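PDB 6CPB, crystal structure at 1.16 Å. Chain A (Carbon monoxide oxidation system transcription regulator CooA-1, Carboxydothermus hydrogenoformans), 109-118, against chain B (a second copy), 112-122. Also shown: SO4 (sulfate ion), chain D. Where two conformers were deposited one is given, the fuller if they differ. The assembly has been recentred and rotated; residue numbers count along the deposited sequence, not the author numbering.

Chain A (109-118) FSLNMVKVLG
Chain B, residues 112-122: NMVKVLGDLLK

How do the two helices lie against each other? Both stretches are helical throughout, with phi mostly near -60° and psi mostly near -40°, and their i to i+4 bonds hold, as from Gly A118 N to Val A114 O at 2.9 Å and from Leu B117 N to Met B113 O at 2.8 Å. They run in nearly the same direction, crossing at 22° with axes 9.5 Å apart at closest approach. The register pairs like with like: CA of Val A114 lies 5.8 Å from CA of Val B114, and CA of Leu A117 lies 6.1 Å from CA of Leu B117.

What do the two leucines 117 do with their shared rotamer? Both are m at chi1 and t at chi2 (-71°/172° in Leu A117, -69°/175° in Leu B117), and in both the CA-to-CB bond points toward the partner helix, so the CB atoms meet at 3.9 Å. From there each reaches partner backbone: CD1 of Leu A117 is 3.8 Å from O of Val B114, and CD1 of Leu B117 is 3.7 Å from O of Val A114. Leu A117 is a knob among Val B114, Leu B117, Gly B118 and Leu B121. Its CD1 lies 4.3 Å from N of Gly B118, where no side chain intervenes, while its CD2 meets CD2 of Leu B121 (chi1 t, chi2 p) at 4.1 Å.

What do the valines and methionines do one turn earlier? Val A114 and Val B114 are both t, at 165° and 162°, with CA-to-CB bonds directed sideways; their CG2 atoms touch at 3.8 Å. Val B114 is itself a knob, set among Ser A110, Met A113, Val A114 and Leu A117, and its CG1 lies 3.5 Å from SD of Met A113 and 3.9 Å from CD1 of Leu A117. The methionines break the symmetry. Met A113 is extended through chi2 (t, t, then m at -78°), whereas Met B113 starts t but turns p at both chi2 (69°) and chi3 (83°), and its CG packs 3.8 Å from CG2 of Val A114.

Where are the polar groups? No hydrogen bond crosses between the stretches; the contact is apolar packing that buries 403 Å² in all. The CA-to-CB bonds of Lys A115 and Lys B115 point away from it. Lys A115, with chi angles t, m, m, t, makes a weak hydrogen bond from NZ to O4 of the sulfate at 3.2 Å. Lys B115 instead runs t, t, p, p, which brings NZ back along its own helix to a long salt bridge with OD2 of Asp B119, 3.8 Å away.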

# COMPACT_ATOMS: atom_id res chain seq x y z
N PHE A 109 -7.24 1.09 -11.88
CA PHE A 109 -6.32 0.03 -11.48
C PHE A 109 -5.56 0.40 -10.22
O PHE A 109 -5.27 -0.45 -9.37
CB PHE A 109 -5.32 -0.25 -12.61
CG PHE A 109 -5.93 -0.81 -13.88
CD1 PHE A 109 -6.25 -2.15 -13.98
CD2 PHE A 109 -6.13 -0.01 -14.98
CE1 PHE A 109 -6.78 -2.67 -15.15
CE2 PHE A 109 -6.68 -0.51 -16.14
CZ PHE A 109 -6.99 -1.84 -16.23
N SER A 110 -5.22 1.68 -10.08
CA SER A 110 -4.43 2.11 -8.95
C SER A 110 -5.24 2.15 -7.67
O SER A 110 -4.67 2.03 -6.58
CB SER A 110 -3.83 3.48 -9.22
OG SER A 110 -4.81 4.53 -9.19
N LEU A 111 -6.56 2.34 -7.75
CA LEU A 111 -7.35 2.39 -6.52
C LEU A 111 -7.45 1.02 -5.87
O LEU A 111 -7.42 0.90 -4.64
CB LEU A 111 -8.73 2.97 -6.79
CG LEU A 111 -8.74 4.49 -7.03
CD1 LEU A 111 -10.15 4.98 -7.30
CD2 LEU A 111 -8.14 5.25 -5.86
N ASN A 112 -7.56 -0.03 -6.67
CA ASN A 112 -7.50 -1.35 -6.09
C ASN A 112 -6.12 -1.63 -5.53
O ASN A 112 -5.99 -2.25 -4.46
CB ASN A 112 -7.91 -2.41 -7.12
CG ASN A 112 -7.88 -3.79 -6.54
OD1 ASN A 112 -6.90 -4.51 -6.68
ND2 ASN A 112 -8.95 -4.17 -5.86
N MET A 113 -5.07 -1.16 -6.21
CA MET A 113 -3.72 -1.38 -5.72
C MET A 113 -3.51 -0.73 -4.36
O MET A 113 -2.86 -1.30 -3.48
CB MET A 113 -2.72 -0.85 -6.74
CG MET A 113 -1.29 -1.13 -6.35
SD MET A 113 -0.14 -0.70 -7.63
CE MET A 113 -0.33 -2.11 -8.73
N VAL A 114 -4.03 0.49 -4.18
CA VAL A 114 -3.95 1.15 -2.89
C VAL A 114 -4.65 0.33 -1.82
O VAL A 114 -4.13 0.16 -0.71
CB VAL A 114 -4.56 2.57 -2.98
CG1 VAL A 114 -4.82 3.16 -1.60
CG2 VAL A 114 -3.65 3.49 -3.79
N LYS A 115 -5.83 -0.19 -2.12
CA LYS A 115 -6.58 -0.99 -1.16
C LYS A 115 -5.79 -2.24 -0.76
O LYS A 115 -5.67 -2.56 0.44
CB LYS A 115 -7.94 -1.35 -1.78
CG LYS A 115 -8.92 -2.07 -0.87
CD LYS A 115 -8.73 -3.57 -0.84
CE LYS A 115 -8.93 -4.23 -2.19
NZ LYS A 115 -8.94 -5.71 -2.04
N VAL A 116 -5.25 -2.95 -1.75
CA VAL A 116 -4.49 -4.18 -1.50
C VAL A 116 -3.23 -3.89 -0.68
O VAL A 116 -2.95 -4.57 0.32
CB VAL A 116 -4.15 -4.88 -2.83
CG1 VAL A 116 -3.12 -5.97 -2.63
CG2 VAL A 116 -5.39 -5.44 -3.50
N LEU A 117 -2.46 -2.87 -1.09
CA LEU A 117 -1.23 -2.55 -0.37
C LEU A 117 -1.54 -2.10 1.05
O LEU A 117 -0.80 -2.44 1.99
CB LEU A 117 -0.44 -1.48 -1.11
CG LEU A 117 0.22 -1.92 -2.42
CD1 LEU A 117 0.80 -0.72 -3.13
CD2 LEU A 117 1.29 -2.97 -2.22
N GLY A 118 -2.61 -1.33 1.24
CA GLY A 118 -2.98 -0.91 2.57
C GLY A 118 -3.32 -2.09 3.47
O GLY A 118 -2.94 -2.12 4.64
N ASN B 112 1.67 8.30 -6.12
CA ASN B 112 2.49 8.58 -4.96
C ASN B 112 2.10 7.68 -3.78
O ASN B 112 2.98 7.15 -3.09
CB ASN B 112 2.38 10.05 -4.60
CG ASN B 112 3.14 10.95 -5.56
OD1 ASN B 112 3.39 10.61 -6.72
ND2 ASN B 112 3.52 12.10 -5.07
N MET B 113 0.81 7.45 -3.56
CA MET B 113 0.38 6.59 -2.47
C MET B 113 0.91 5.17 -2.63
O MET B 113 1.35 4.55 -1.66
CB MET B 113 -1.15 6.56 -2.40
CG MET B 113 -1.70 5.65 -1.30
SD MET B 113 -1.36 6.28 0.33
CE MET B 113 -2.72 7.43 0.46
N VAL B 114 0.86 4.64 -3.85
CA VAL B 114 1.35 3.29 -4.10
C VAL B 114 2.83 3.20 -3.78
O VAL B 114 3.30 2.19 -3.23
CB VAL B 114 1.04 2.89 -5.55
CG1 VAL B 114 1.90 1.71 -6.01
CG2 VAL B 114 -0.46 2.59 -5.70
N LYS B 115 3.60 4.23 -4.13
CA LYS B 115 5.03 4.24 -3.82
C LYS B 115 5.26 4.19 -2.32
O LYS B 115 6.06 3.39 -1.82
CB LYS B 115 5.69 5.49 -4.40
CG LYS B 115 7.18 5.60 -4.07
CD LYS B 115 7.74 6.98 -4.37
CE LYS B 115 7.33 8.01 -3.31
NZ LYS B 115 7.97 7.78 -1.98
N VAL B 116 4.57 5.06 -1.57
CA VAL B 116 4.74 5.11 -0.12
C VAL B 116 4.33 3.79 0.51
O VAL B 116 5.06 3.21 1.33
CB VAL B 116 3.95 6.30 0.47
CG1 VAL B 116 4.00 6.29 2.00
CG2 VAL B 116 4.50 7.62 -0.05
N LEU B 117 3.16 3.27 0.13
CA LEU B 117 2.68 2.03 0.73
C LEU B 117 3.61 0.87 0.41
O LEU B 117 3.89 0.04 1.27
CB LEU B 117 1.27 1.72 0.27
CG LEU B 117 0.16 2.63 0.76
CD1 LEU B 117 -1.16 2.26 0.12
CD2 LEU B 117 0.06 2.61 2.29
N GLY B 118 4.08 0.80 -0.83
CA GLY B 118 5.01 -0.26 -1.19
C GLY B 118 6.30 -0.16 -0.40
O GLY B 118 6.84 -1.17 0.04
N ASP B 119 6.80 1.06 -0.19
CA ASP B 119 8.03 1.24 0.58
C ASP B 119 7.83 0.81 2.02
O ASP B 119 8.68 0.12 2.60
CB ASP B 119 8.45 2.71 0.53
CG ASP B 119 9.05 3.11 -0.81
OD1 ASP B 119 9.33 2.22 -1.64
OD2 ASP B 119 9.23 4.33 -1.02
N LEU B 120 6.73 1.22 2.63
CA LEU B 120 6.48 0.84 4.02
C LEU B 120 6.22 -0.65 4.15
O LEU B 120 6.68 -1.28 5.11
CB LEU B 120 5.33 1.66 4.60
CG LEU B 120 5.77 3.01 5.19
CD1 LEU B 120 6.35 3.94 4.13
CD2 LEU B 120 4.61 3.69 5.89
N LEU B 121 5.52 -1.25 3.18
CA LEU B 121 5.33 -2.70 3.20
C LEU B 121 6.67 -3.41 3.14
O LEU B 121 6.94 -4.31 3.94
CB LEU B 121 4.42 -3.13 2.04
CG LEU B 121 4.24 -4.65 1.92
CD1 LEU B 121 3.57 -5.23 3.16
CD2 LEU B 121 3.40 -4.97 0.70
N LYS B 122 7.52 -3.03 2.20
CA LYS B 122 8.82 -3.67 2.10
C LYS B 122 9.60 -3.53 3.39
O LYS B 122 10.21 -4.50 3.88
CB LYS B 122 9.60 -3.03 0.96
CG LYS B 122 9.13 -3.50 -0.39
CD LYS B 122 9.83 -2.77 -1.55
CE LYS B 122 11.11 -3.47 -1.97
NZ LYS B 122 11.65 -2.92 -3.25
S SO4 D . -12.95 -4.37 -2.91
O1 SO4 D . -13.99 -4.36 -3.94
O2 SO4 D . -12.45 -3.01 -2.72
O3 SO4 D . -13.51 -4.87 -1.66
O4 SO4 D . -11.86 -5.25 -3.35